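PDB 3OZP: chitooligosaccharidolytic beta-N-acetylglucosaminidase from Ostrinia furnacalis, which removes single beta-linked N-acetylglucosamine units from the non-reducing ends of chitooligosaccharides, preferring shorter chains, as a homodimeric family 20 glycosidase. Local coordinates for residues Pro188-Leu193 and Lys217-His222; Asn199-Glu204 and Ala499-Glu504; Ile422-Thr427 and Arg443-Asn448; Phe454-Gly459 and Pro471-Gln476. All coordinates share one frame; numbering follows the deposited sequence.

Contact 1 of 4, residues Pro188-Leu193 and Lys217-His222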
# COMPACT_ATOMS: atom_id res chain seq x y z
N PRO A 188 -12.64 17.50 -20.26
CA PRO A 188 -11.72 16.87 -21.21
C PRO A 188 -10.37 16.45 -20.61
O PRO A 188 -9.69 15.62 -21.20
CB PRO A 188 -11.50 17.97 -22.26
CG PRO A 188 -11.75 19.24 -21.53
CD PRO A 188 -12.84 18.93 -20.55
N TYR A 189 -9.99 17.03 -19.48
CA TYR A 189 -8.72 16.70 -18.83
C TYR A 189 -8.97 15.96 -17.52
O TYR A 189 -9.44 16.54 -16.54
CB TYR A 189 -7.87 17.97 -18.58
CG TYR A 189 -6.45 17.70 -18.12
CD1 TYR A 189 -5.36 18.01 -18.93
CD2 TYR A 189 -6.19 17.14 -16.86
CE1 TYR A 189 -4.04 17.77 -18.49
CE2 TYR A 189 -4.89 16.89 -16.43
CZ TYR A 189 -3.82 17.22 -17.25
OH TYR A 189 -2.54 16.97 -16.81
N ARG A 190 -8.67 14.66 -17.52
CA ARG A 190 -8.93 13.81 -16.36
C ARG A 190 -7.66 13.03 -16.05
O ARG A 190 -7.39 12.01 -16.68
CB ARG A 190 -10.13 12.88 -16.63
CG ARG A 190 -11.38 13.64 -17.12
CD ARG A 190 -12.59 12.73 -17.38
NE ARG A 190 -12.32 11.68 -18.36
CZ ARG A 190 -12.26 11.87 -19.68
NH1 ARG A 190 -12.01 10.84 -20.47
NH2 ARG A 190 -12.44 13.08 -20.20
N GLY A 191 -6.89 13.53 -15.10
CA GLY A 191 -5.50 13.10 -14.97
C GLY A 191 -5.01 12.50 -13.67
O GLY A 191 -5.67 12.58 -12.63
N ILE A 192 -3.84 11.89 -13.76
CA ILE A 192 -3.03 11.51 -12.60
C ILE A 192 -1.62 12.04 -12.83
O ILE A 192 -1.04 11.84 -13.91
CB ILE A 192 -2.98 9.97 -12.40
CG1 ILE A 192 -4.36 9.43 -11.99
CG2 ILE A 192 -1.92 9.60 -11.35
CD1 ILE A 192 -4.44 7.93 -11.91
N LEU A 193 -1.09 12.74 -11.83
CA LEU A 193 0.31 13.11 -11.83
C LEU A 193 1.11 12.01 -11.15
O LEU A 193 0.79 11.61 -10.02
CB LEU A 193 0.55 14.45 -11.12
CG LEU A 193 2.00 14.96 -11.01
CD1 LEU A 193 2.01 16.46 -10.92
CD2 LEU A 193 2.74 14.36 -9.82
N LYS A 217 -11.79 5.42 -17.38
CA LYS A 217 -11.83 6.47 -18.41
C LYS A 217 -11.03 7.74 -18.10
O LYS A 217 -11.30 8.81 -18.65
CB LYS A 217 -13.28 6.83 -18.80
CG LYS A 217 -14.11 5.64 -19.26
CD LYS A 217 -15.52 6.07 -19.67
CE LYS A 217 -16.34 4.89 -20.14
NZ LYS A 217 -16.87 4.08 -19.01
N LEU A 218 -10.04 7.63 -17.21
CA LEU A 218 -9.08 8.72 -17.04
C LEU A 218 -8.23 8.78 -18.31
O LEU A 218 -7.94 7.74 -18.90
CB LEU A 218 -8.21 8.50 -15.79
CG LEU A 218 -8.93 8.59 -14.44
CD1 LEU A 218 -8.07 7.99 -13.33
CD2 LEU A 218 -9.32 10.03 -14.10
N ASN A 219 -7.85 9.98 -18.73
CA ASN A 219 -7.24 10.14 -20.06
C ASN A 219 -5.88 10.86 -20.11
O ASN A 219 -5.35 11.09 -21.20
CB ASN A 219 -8.24 10.79 -21.04
CG ASN A 219 -8.49 12.27 -20.75
OD1 ASN A 219 -7.89 12.87 -19.85
ND2 ASN A 219 -9.38 12.88 -21.54
N THR A 220 -5.35 11.22 -18.95
CA THR A 220 -4.11 12.00 -18.90
C THR A 220 -3.16 11.52 -17.82
O THR A 220 -3.47 11.51 -16.63
CB THR A 220 -4.36 13.53 -18.75
OG1 THR A 220 -5.26 13.97 -19.78
CG2 THR A 220 -3.04 14.30 -18.88
N PHE A 221 -1.98 11.12 -18.27
CA PHE A 221 -0.92 10.75 -17.37
C PHE A 221 0.13 11.85 -17.42
O PHE A 221 0.81 12.04 -18.43
CB PHE A 221 -0.36 9.40 -17.77
CG PHE A 221 0.61 8.83 -16.80
CD1 PHE A 221 1.75 8.21 -17.25
CD2 PHE A 221 0.36 8.90 -15.43
CE1 PHE A 221 2.65 7.68 -16.36
CE2 PHE A 221 1.25 8.38 -14.53
CZ PHE A 221 2.41 7.75 -15.00
N HIS A 222 0.22 12.59 -16.32
CA HIS A 222 1.12 13.73 -16.17
C HIS A 222 2.38 13.19 -15.50
O HIS A 222 2.39 12.85 -14.32
CB HIS A 222 0.40 14.82 -15.35
CG HIS A 222 1.27 15.95 -14.88
ND1 HIS A 222 2.61 16.06 -15.16
CD2 HIS A 222 0.95 17.05 -14.14
CE1 HIS A 222 3.09 17.16 -14.61
NE2 HIS A 222 2.10 17.77 -13.98
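Asn219 OD1 is gripped by two donors that come to it from opposite faces of its amide plane: Arg190 N, 3.0 Å from Asn219 OD1, and the hydroxyl of its neighbour Thr220. The other end of the same amide crosses to the first segment, Asn219 ND2 giving Pro188 O a nearly straight bond (2.8 Å, 171°). With CG set between backbone N and carbonyl carbon (chi1 72°), the amide folds back beside Arg190, so that its two ends meet Pro188 O and Arg190 N at the start of strand 189-195. The Arg190 side chain bends at chi3, and its NE and NH1 meet Lys217 O together, side-on and close to the guanidinium plane; NH1 is the nearer to Lys217 O, at 2.8 Å. Lys217, with positive phi, is the C-prime residue of the Schellman motif ending helix 203-215, and Glu127 makes a salt bridge to Arg190 NH2. Further on the backbones pair in parallel, Ile192 N bonding Thr220 O (2.9 Å) and His222 N bonding Ile192 O (2.8 Å). On the face bearing Thr220 and His222, Thr220 CB sits over the Tyr189 ring, 4.1 Å from its centroid, while Tyr189 OH bonds Glu498. Leu193 CD1 lies over one face of the His222 ring. On the other side, Ile192 CD1 meets Leu218 CD1 at 3.9 Å. This is the first beta-alpha-beta unit of the catalytic TIM barrel.

Contact 2 of 4, residues Asn199-Glu204 and Ala499-Glu504. With OAN (O-(2-acetamido-2-deoxy D-glucopyranosylidene) amino-N-phenylcarbamate), chain B.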
# COMPACT_ATOMS: atom_id res chain seq x y z
N ASN A 199 11.24 9.31 -6.32
CA ASN A 199 11.55 7.88 -6.29
C ASN A 199 11.29 7.31 -7.67
O ASN A 199 10.47 7.85 -8.42
CB ASN A 199 10.72 7.14 -5.23
CG ASN A 199 11.34 7.20 -3.84
OD1 ASN A 199 12.50 6.85 -3.65
ND2 ASN A 199 10.56 7.63 -2.86
N TYR A 200 11.99 6.24 -8.02
CA TYR A 200 11.83 5.62 -9.34
C TYR A 200 10.63 4.68 -9.39
O TYR A 200 10.30 4.02 -8.41
CB TYR A 200 13.11 4.89 -9.73
CG TYR A 200 13.12 4.34 -11.13
CD1 TYR A 200 12.89 2.98 -11.37
CD2 TYR A 200 13.36 5.17 -12.23
CE1 TYR A 200 12.90 2.46 -12.65
CE2 TYR A 200 13.38 4.65 -13.52
CZ TYR A 200 13.15 3.30 -13.72
OH TYR A 200 13.16 2.77 -14.98
N TYR A 201 9.97 4.65 -10.55
CA TYR A 201 8.84 3.75 -10.80
C TYR A 201 9.20 2.91 -12.00
O TYR A 201 9.59 3.44 -13.04
CB TYR A 201 7.56 4.55 -11.11
CG TYR A 201 6.94 5.22 -9.90
CD1 TYR A 201 5.74 4.75 -9.35
CD2 TYR A 201 7.55 6.32 -9.30
CE1 TYR A 201 5.17 5.36 -8.23
CE2 TYR A 201 6.99 6.93 -8.19
CZ TYR A 201 5.81 6.46 -7.66
OH TYR A 201 5.26 7.08 -6.57
N SER A 202 9.09 1.59 -11.86
CA SER A 202 9.38 0.69 -12.98
C SER A 202 8.41 1.00 -14.11
O SER A 202 7.26 1.40 -13.87
CB SER A 202 9.22 -0.76 -12.54
OG SER A 202 7.85 -1.08 -12.37
N ILE A 203 8.85 0.85 -15.36
CA ILE A 203 7.95 1.13 -16.47
C ILE A 203 6.77 0.14 -16.48
O ILE A 203 5.67 0.50 -16.90
CB ILE A 203 8.67 1.33 -17.85
CG1 ILE A 203 8.70 0.06 -18.68
CG2 ILE A 203 10.07 1.93 -17.71
CD1 ILE A 203 7.77 0.15 -19.85
N GLU A 204 7.00 -1.08 -15.99
CA GLU A 204 5.91 -2.04 -15.75
C GLU A 204 4.81 -1.42 -14.88
O GLU A 204 3.62 -1.53 -15.21
CB GLU A 204 6.43 -3.33 -15.10
CG GLU A 204 5.44 -4.51 -15.15
CD GLU A 204 5.71 -5.60 -14.11
OE1 GLU A 204 4.76 -6.36 -13.81
OE2 GLU A 204 6.85 -5.70 -13.60
N ALA A 499 -5.37 14.04 -9.87
CA ALA A 499 -4.88 13.52 -8.60
C ALA A 499 -3.36 13.54 -8.64
O ALA A 499 -2.76 13.07 -9.59
CB ALA A 499 -5.40 12.11 -8.38
N ALA A 500 -2.74 14.09 -7.60
CA ALA A 500 -1.29 14.23 -7.58
C ALA A 500 -0.64 13.18 -6.68
O ALA A 500 -0.91 13.13 -5.48
CB ALA A 500 -0.89 15.63 -7.15
N LEU A 501 0.18 12.32 -7.27
CA LEU A 501 1.01 11.41 -6.48
C LEU A 501 2.47 11.86 -6.50
O LEU A 501 3.26 11.44 -7.35
CB LEU A 501 0.86 9.95 -6.92
CG LEU A 501 1.67 8.89 -6.15
CD1 LEU A 501 1.49 9.00 -4.62
CD2 LEU A 501 1.31 7.49 -6.64
N TRP A 502 2.79 12.73 -5.55
CA TRP A 502 4.16 13.09 -5.26
C TRP A 502 4.82 11.89 -4.58
O TRP A 502 4.14 11.11 -3.91
CB TRP A 502 4.20 14.33 -4.38
CG TRP A 502 3.55 15.49 -5.05
CD1 TRP A 502 2.33 16.02 -4.76
CD2 TRP A 502 4.06 16.23 -6.17
NE1 TRP A 502 2.06 17.07 -5.62
CE2 TRP A 502 3.10 17.22 -6.49
CE3 TRP A 502 5.24 16.17 -6.93
CZ2 TRP A 502 3.28 18.14 -7.53
CZ3 TRP A 502 5.42 17.08 -7.96
CH2 TRP A 502 4.44 18.06 -8.25
N SER A 503 6.12 11.74 -4.77
CA SER A 503 6.75 10.45 -4.51
C SER A 503 7.88 10.48 -3.50
O SER A 503 8.75 9.60 -3.51
CB SER A 503 7.18 9.81 -5.82
OG SER A 503 6.05 9.59 -6.66
N GLU A 504 7.88 11.48 -2.62
CA GLU A 504 8.82 11.48 -1.50
C GLU A 504 8.66 10.20 -0.69
O GLU A 504 9.62 9.70 -0.10
CB GLU A 504 8.63 12.70 -0.60
CG GLU A 504 9.06 14.03 -1.24
CD GLU A 504 7.94 14.72 -2.01
OE1 GLU A 504 6.88 14.10 -2.25
OE2 GLU A 504 8.13 15.90 -2.39
CAH OAN B . 3.26 22.01 -6.73
CAG OAN B . 3.73 21.18 -5.54
OAN OAN B . 2.95 20.43 -4.95
NAI OAN B . 5.03 21.35 -5.19
CAB OAN B . 5.71 20.62 -4.10
CAC OAN B . 6.04 19.21 -4.63
OAJ OAN B . 7.33 19.23 -5.25
CAD OAN B . 6.02 18.20 -3.51
OAK OAN B . 6.36 16.90 -4.02
CAE OAN B . 4.61 18.21 -2.96
CAF OAN B . 4.45 17.15 -1.87
OAM OAN B . 3.10 17.16 -1.38
OAL OAN B . 4.34 19.51 -2.38
CAA OAN B . 4.93 20.65 -2.90
NAY OAN B . 4.79 21.82 -2.28
OAQ OAN B . 3.94 21.82 -1.07
CAP OAN B . 4.48 22.39 0.05
OAR OAN B . 5.01 23.51 0.01
NAO OAN B . 4.38 21.71 1.21
CAS OAN B . 4.84 22.16 2.38
CAT OAN B . 4.10 23.08 3.12
CAU OAN B . 4.57 23.52 4.36
CAV OAN B . 5.77 23.03 4.87
CAW OAN B . 6.51 22.09 4.13
CAX OAN B . 6.03 21.65 2.90
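Tyr201 and Ser503 meet at the tight spot of this small contact, their hydroxyl oxygens Tyr201 OH and Ser503 OG only 2.6 Å apart. Ser503 approaches at the ring edge, its CB lying in the plane of the tyrosine, and both hydroxyls have further partners: Asp195 O for the serine, Ser506 OG for the tyrosine. Leu501 closes in more loosely, CD2 standing 4.0 Å from Tyr201 OH. A second link runs from Asn199 ND2 to Ser503 O at 2.8 Å; it is bent (134° at the hydrogen), and the acceptor is tilted 31° from the amide plane. Asn199 OD1 turns to Glu561 N of the second subunit. Away from this tight spot the first segment leaves the second: Ser202 caps helix 203-215, and Glu204, beyond it, is exposed to solvent. The second segment instead looks into the sugar pocket. Glu504 OE2 accepts a 2.6 Å hydrogen bond from OAK of the bound inhibitor, and Trp502 lays one indole face against the pyranose, with CAC 3.7 Å above the ring plane. The contact thus joins the loop between strand 189-195 and helix 203-215 to the end of strand 494-501, with helix 511-515 packing against Tyr201 and Leu501.

Contact 3 of 4, residues Ile422-Thr427 and Arg443-Asn448; sequences IIQVWT and RLIMSN. With OAN (O-(2-acetamido-2-deoxy D-glucopyranosylidene) amino-N-phenylcarbamate), chain B.
Two flat groups mark the ends of this strand pair, where Trp426 passes its backbone along Ser447 and Arg443 lies against Ile422. The acetamido methyl CAH of the inhibitor rests 3.4 Å above one face of the Trp426 indole, toward its rim, while OAQ comes to within 3.3 Å of Trp426 CZ3. A chi1 of 67° tucks CG in over the backbone and swings the indole off the neighbouring strand toward the sugar; its NE1 is held by Thr403 O. At the other end Ile422 CG1 touches one face of the Arg443 guanidinium, whose NH1 bonds Lys418 O. Between them the strands run parallel, with Ile423 N to Arg443 O, Ile445 N to Ile423 O and Val425 N to Ile445 O all hydrogen-bonded, and Ser447 N follows to Val425 O. Gln424 stretches out along the same face as Ile445, and its NE2 gives Ser447 OG a straight bond (2.9 Å, 168°) lying in the amide plane. Glu498 OE1 takes the other NE2 bond, Glu498 O bonds Ser447 OG and His341 holds Gln424 OE1, which fixes the amide rotation. On the opposite face Val425 CG2 packs on Leu444 CD2 at 3.9 Å, and Met446 SD runs alongside Val425. Strands 421-425 and 444-446 with helix 432-439 form a beta-alpha-beta unit of the TIM barrel; the helix covers this outer face through Ile434 and Leu438, while strands 399-402 and 494-501 flank the pair.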
# COMPACT_ATOMS: atom_id res chain seq x y z
N ILE A 422 -2.11 27.49 -19.29
CA ILE A 422 -3.08 26.83 -18.41
C ILE A 422 -2.47 26.80 -17.01
O ILE A 422 -1.28 26.52 -16.85
CB ILE A 422 -3.35 25.38 -18.88
CG1 ILE A 422 -3.94 25.37 -20.30
CG2 ILE A 422 -4.26 24.63 -17.89
CD1 ILE A 422 -3.81 24.04 -21.02
N ILE A 423 -3.27 27.08 -15.98
CA ILE A 423 -2.77 27.07 -14.61
C ILE A 423 -3.25 25.83 -13.86
O ILE A 423 -4.46 25.56 -13.80
CB ILE A 423 -3.16 28.37 -13.84
CG1 ILE A 423 -2.89 29.63 -14.68
CG2 ILE A 423 -2.45 28.43 -12.48
CD1 ILE A 423 -1.42 29.89 -15.04
N GLN A 424 -2.30 25.06 -13.32
CA GLN A 424 -2.65 23.92 -12.47
C GLN A 424 -2.72 24.37 -11.02
O GLN A 424 -1.71 24.75 -10.43
CB GLN A 424 -1.67 22.75 -12.64
CG GLN A 424 -2.15 21.47 -11.93
CD GLN A 424 -1.44 20.20 -12.35
OE1 GLN A 424 -0.48 20.22 -13.13
NE2 GLN A 424 -1.91 19.06 -11.83
N VAL A 425 -3.92 24.31 -10.46
CA VAL A 425 -4.19 24.82 -9.14
C VAL A 425 -3.96 23.74 -8.08
O VAL A 425 -4.57 22.68 -8.14
CB VAL A 425 -5.65 25.34 -9.05
CG1 VAL A 425 -5.97 25.85 -7.65
CG2 VAL A 425 -5.89 26.44 -10.09
N TRP A 426 -3.08 24.02 -7.13
CA TRP A 426 -2.87 23.10 -6.01
C TRP A 426 -3.07 23.78 -4.65
O TRP A 426 -2.72 23.22 -3.62
CB TRP A 426 -1.50 22.41 -6.11
CG TRP A 426 -0.33 23.33 -5.94
CD1 TRP A 426 0.17 24.20 -6.87
CD2 TRP A 426 0.48 23.48 -4.78
NE1 TRP A 426 1.24 24.88 -6.36
CE2 TRP A 426 1.46 24.46 -5.07
CE3 TRP A 426 0.49 22.88 -3.51
CZ2 TRP A 426 2.43 24.85 -4.15
CZ3 TRP A 426 1.45 23.27 -2.59
CH2 TRP A 426 2.42 24.25 -2.92
N THR A 427 -3.64 24.99 -4.67
CA THR A 427 -4.10 25.66 -3.45
C THR A 427 -5.31 24.88 -2.92
O THR A 427 -5.75 23.93 -3.56
CB THR A 427 -4.55 27.11 -3.74
OG1 THR A 427 -5.71 27.09 -4.59
CG2 THR A 427 -3.45 27.91 -4.42
N ARG A 443 -7.62 29.35 -17.82
CA ARG A 443 -8.09 27.97 -17.76
C ARG A 443 -7.33 27.22 -16.68
O ARG A 443 -6.13 27.44 -16.49
CB ARG A 443 -7.92 27.27 -19.11
CG ARG A 443 -8.61 27.98 -20.27
CD ARG A 443 -7.59 28.48 -21.27
NE ARG A 443 -7.37 27.51 -22.33
CZ ARG A 443 -6.25 27.41 -23.05
NH1 ARG A 443 -5.22 28.21 -22.82
NH2 ARG A 443 -6.17 26.48 -23.99
N LEU A 444 -8.03 26.33 -15.98
CA LEU A 444 -7.46 25.67 -14.81
C LEU A 444 -7.51 24.15 -14.88
O LEU A 444 -8.42 23.57 -15.48
CB LEU A 444 -8.17 26.13 -13.53
CG LEU A 444 -8.42 27.61 -13.22
CD1 LEU A 444 -9.15 27.72 -11.90
CD2 LEU A 444 -7.12 28.41 -13.18
N ILE A 445 -6.51 23.52 -14.27
CA ILE A 445 -6.55 22.10 -13.95
C ILE A 445 -6.58 22.03 -12.43
O ILE A 445 -5.71 22.58 -11.76
CB ILE A 445 -5.34 21.32 -14.52
CG1 ILE A 445 -5.40 21.29 -16.05
CG2 ILE A 445 -5.28 19.90 -13.93
CD1 ILE A 445 -4.06 20.99 -16.72
N MET A 446 -7.61 21.37 -11.89
CA MET A 446 -7.82 21.33 -10.45
C MET A 446 -7.07 20.18 -9.78
O MET A 446 -7.31 19.01 -10.07
CB MET A 446 -9.31 21.27 -10.14
CG MET A 446 -9.69 21.78 -8.75
SD MET A 446 -9.10 23.44 -8.32
CE MET A 446 -9.58 24.37 -9.78
N SER A 447 -6.16 20.54 -8.88
CA SER A 447 -5.43 19.57 -8.08
C SER A 447 -5.33 20.11 -6.66
O SER A 447 -4.26 20.06 -6.05
CB SER A 447 -4.03 19.36 -8.65
OG SER A 447 -4.08 18.77 -9.93
N ASN A 448 -6.44 20.65 -6.15
CA ASN A 448 -6.42 21.28 -4.83
C ASN A 448 -5.96 20.31 -3.75
O ASN A 448 -6.51 19.21 -3.62
CB ASN A 448 -7.76 21.98 -4.47
CG ASN A 448 -8.97 21.09 -4.66
OD1 ASN A 448 -9.26 20.62 -5.77
ND2 ASN A 448 -9.72 20.89 -3.59
CAH OAN B . 3.26 22.01 -6.73
CAG OAN B . 3.73 21.18 -5.54
OAN OAN B . 2.95 20.43 -4.95
NAI OAN B . 5.03 21.35 -5.19
CAB OAN B . 5.71 20.62 -4.10
CAC OAN B . 6.04 19.21 -4.63
OAJ OAN B . 7.33 19.23 -5.25
CAD OAN B . 6.02 18.20 -3.51
OAK OAN B . 6.36 16.90 -4.02
CAE OAN B . 4.61 18.21 -2.96
CAF OAN B . 4.45 17.15 -1.87
OAM OAN B . 3.10 17.16 -1.38
OAL OAN B . 4.34 19.51 -2.38
CAA OAN B . 4.93 20.65 -2.90
NAY OAN B . 4.79 21.82 -2.28
OAQ OAN B . 3.94 21.82 -1.07
CAP OAN B . 4.48 22.39 0.05
OAR OAN B . 5.01 23.51 0.01
NAO OAN B . 4.38 21.71 1.21
CAS OAN B . 4.84 22.16 2.38
CAT OAN B . 4.10 23.08 3.12
CAU OAN B . 4.57 23.52 4.36
CAV OAN B . 5.77 23.03 4.87
CAW OAN B . 6.51 22.09 4.13
CAX OAN B . 6.03 21.65 2.90

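Contact 4 of 4, residues Phe454-Gly459 and Pro471-Gln476; sequences FDCGYG and PYIGWQ. With OAN (O-(2-acetamido-2-deoxy D-glucopyranosylidene) amino-N-phenylcarbamate), chain B.
Cys456 and Gly457 bring the first segment against Pro471 and Tyr472. Two residues before Cys456, Phe454 turns its ring to Arg518, in a cation-pi contact, and to Ala519 of helix 518-528. Asp455 faces the other way, into the active site, where OD2 accepts a 2.7 Å hydrogen bond from OAM of the inhibitor's hydroxymethyl group. At Cys456 the chain reaches its partner: CB lies 3.7 Å from Pro471 O, and SG, in a disulfide with Cys469, packs loosely near Ile473 CD1. The carbonyl oxygen Cys456 O receives a CA-H...O contact from Tyr472 (CA to Cys456 O 3.4 Å) and also a hydrogen bond from a water, 2.8 Å away. That water accepts in turn from Ile473 N, bridging the two backbones. Gly457 comes next, with positive phi, and without a side chain its CA can pass 3.4 Å from Tyr472 N. The side chains of Tyr458 and Tyr472 then run side by side, while their ring planes stand at 89° to each other, an oblique pairing, and Tyr458 OH approaches Tyr472 CE2 at 3.3 Å. Tyr458 also meets Tyr472 of the second subunit edge-to-face, and Tyr472 meets Tyr458 of that subunit in the same way, so the pair belongs to the dimer interface. The whole contact draws together the two ends of the loop between helices 449-452 and 475-480, beside helix 518-528.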
# COMPACT_ATOMS: atom_id res chain seq x y z
N PHE A 454 -2.62 12.87 -3.16
CA PHE A 454 -2.73 11.46 -2.77
C PHE A 454 -1.57 10.98 -1.90
O PHE A 454 -1.60 9.87 -1.37
CB PHE A 454 -2.88 10.59 -4.02
CG PHE A 454 -4.29 10.53 -4.58
CD1 PHE A 454 -5.22 11.54 -4.29
CD2 PHE A 454 -4.67 9.49 -5.41
CE1 PHE A 454 -6.52 11.48 -4.82
CE2 PHE A 454 -5.96 9.43 -5.94
CZ PHE A 454 -6.89 10.43 -5.64
N ASP A 455 -0.57 11.84 -1.75
CA ASP A 455 0.59 11.55 -0.91
C ASP A 455 0.37 11.88 0.57
O ASP A 455 1.11 11.39 1.43
CB ASP A 455 1.82 12.28 -1.45
CG ASP A 455 1.62 13.79 -1.56
OD1 ASP A 455 0.55 14.25 -2.01
OD2 ASP A 455 2.56 14.54 -1.19
N CYS A 456 -0.64 12.70 0.86
CA CYS A 456 -0.91 13.17 2.22
C CYS A 456 -1.30 12.07 3.20
O CYS A 456 -2.00 11.12 2.84
CB CYS A 456 -2.04 14.21 2.23
SG CYS A 456 -1.90 15.55 1.06
N GLY A 457 -0.87 12.23 4.46
CA GLY A 457 -1.37 11.41 5.55
C GLY A 457 -0.37 10.51 6.24
O GLY A 457 -0.58 10.10 7.38
N TYR A 458 0.73 10.21 5.56
CA TYR A 458 1.69 9.24 6.09
C TYR A 458 2.67 9.89 7.07
O TYR A 458 2.52 11.07 7.40
CB TYR A 458 2.40 8.52 4.94
CG TYR A 458 1.42 7.74 4.12
CD1 TYR A 458 1.09 6.43 4.45
CD2 TYR A 458 0.78 8.32 3.02
CE1 TYR A 458 0.16 5.71 3.71
CE2 TYR A 458 -0.14 7.61 2.27
CZ TYR A 458 -0.44 6.31 2.62
OH TYR A 458 -1.35 5.60 1.88
N GLY A 459 3.65 9.13 7.54
CA GLY A 459 4.63 9.65 8.49
C GLY A 459 5.41 10.79 7.85
O GLY A 459 5.39 10.96 6.63
N PRO A 471 -4.35 15.33 7.17
CA PRO A 471 -4.59 13.88 7.15
C PRO A 471 -4.71 13.23 5.76
O PRO A 471 -4.77 13.92 4.74
CB PRO A 471 -5.90 13.74 7.93
CG PRO A 471 -6.62 15.02 7.67
CD PRO A 471 -5.57 16.09 7.50
N TYR A 472 -4.73 11.90 5.76
CA TYR A 472 -4.97 11.11 4.56
C TYR A 472 -6.35 11.42 4.00
O TYR A 472 -7.33 11.47 4.74
CB TYR A 472 -4.85 9.63 4.91
CG TYR A 472 -5.06 8.65 3.77
CD1 TYR A 472 -6.31 8.09 3.52
CD2 TYR A 472 -3.99 8.26 2.96
CE1 TYR A 472 -6.51 7.18 2.49
CE2 TYR A 472 -4.17 7.34 1.92
CZ TYR A 472 -5.43 6.80 1.70
OH TYR A 472 -5.62 5.90 0.67
N ILE A 473 -6.41 11.63 2.69
CA ILE A 473 -7.65 12.01 2.03
C ILE A 473 -8.38 10.76 1.56
O ILE A 473 -7.91 10.07 0.66
CB ILE A 473 -7.38 12.95 0.83
CG1 ILE A 473 -6.59 14.18 1.29
CG2 ILE A 473 -8.70 13.33 0.13
CD1 ILE A 473 -6.05 15.04 0.15
N GLY A 474 -9.52 10.47 2.19
CA GLY A 474 -10.35 9.33 1.81
C GLY A 474 -11.05 9.56 0.48
O GLY A 474 -11.23 10.71 0.08
N TRP A 475 -11.44 8.48 -0.19
CA TRP A 475 -12.14 8.57 -1.48
C TRP A 475 -13.42 9.41 -1.40
O TRP A 475 -13.82 10.03 -2.38
CB TRP A 475 -12.46 7.17 -2.04
CG TRP A 475 -13.67 6.52 -1.40
CD1 TRP A 475 -13.68 5.73 -0.29
CD2 TRP A 475 -15.03 6.62 -1.85
NE1 TRP A 475 -14.97 5.33 -0.02
CE2 TRP A 475 -15.81 5.86 -0.95
CE3 TRP A 475 -15.67 7.28 -2.91
CZ2 TRP A 475 -17.21 5.74 -1.09
CZ3 TRP A 475 -17.05 7.16 -3.04
CH2 TRP A 475 -17.80 6.39 -2.14
N GLN A 476 -14.05 9.41 -0.22
CA GLN A 476 -15.27 10.20 0.01
C GLN A 476 -15.02 11.68 -0.24
O GLN A 476 -15.82 12.36 -0.88
CB GLN A 476 -15.81 9.98 1.43
CG GLN A 476 -16.06 8.52 1.83
CD GLN A 476 -14.89 7.89 2.56
OE1 GLN A 476 -13.73 8.01 2.14
NE2 GLN A 476 -15.18 7.22 3.66
CAH OAN B . 3.26 22.01 -6.73
CAG OAN B . 3.73 21.18 -5.54
OAN OAN B . 2.95 20.43 -4.95
NAI OAN B . 5.03 21.35 -5.19
CAB OAN B . 5.71 20.62 -4.10
CAC OAN B . 6.04 19.21 -4.63
OAJ OAN B . 7.33 19.23 -5.25
CAD OAN B . 6.02 18.20 -3.51
OAK OAN B . 6.36 16.90 -4.02
CAE OAN B . 4.61 18.21 -2.96
CAF OAN B . 4.45 17.15 -1.87
OAM OAN B . 3.10 17.16 -1.38
OAL OAN B . 4.34 19.51 -2.38
CAA OAN B . 4.93 20.65 -2.90
NAY OAN B . 4.79 21.82 -2.28
OAQ OAN B . 3.94 21.82 -1.07
CAP OAN B . 4.48 22.39 0.05
OAR OAN B . 5.01 23.51 0.01
NAO OAN B . 4.38 21.71 1.21
CAS OAN B . 4.84 22.16 2.38
CAT OAN B . 4.10 23.08 3.12
CAU OAN B . 4.57 23.52 4.36
CAV OAN B . 5.77 23.03 4.87
CAW OAN B . 6.51 22.09 4.13
CAX OAN B . 6.03 21.65 2.90
O HOH W 1 -3.86 11.47 0.83

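Following the chain from its N terminus, contact 1 comes first and closes the loop over helix 203-215, tying barrel strands 189-195 and 220-224. Contact 2 opens inside that loop, at 199-204, and closes only at 499-504, so the two cross. The two also touch, the backbone of Leu193 in contact 1 pairing with Ala499 and Leu501 of contact 2, which joins the first barrel strand to the last. Within the long span of contact 2 lie contact 3, which closes over helix 432-439, and then contact 4, closing the loop that leads to helix 475-480. Contact 4 touches contact 2 through Phe454 N and Ala500 O. Contacts 2, 3 and 4 all reach the inhibitor; 2 and 4 also touch the second subunit.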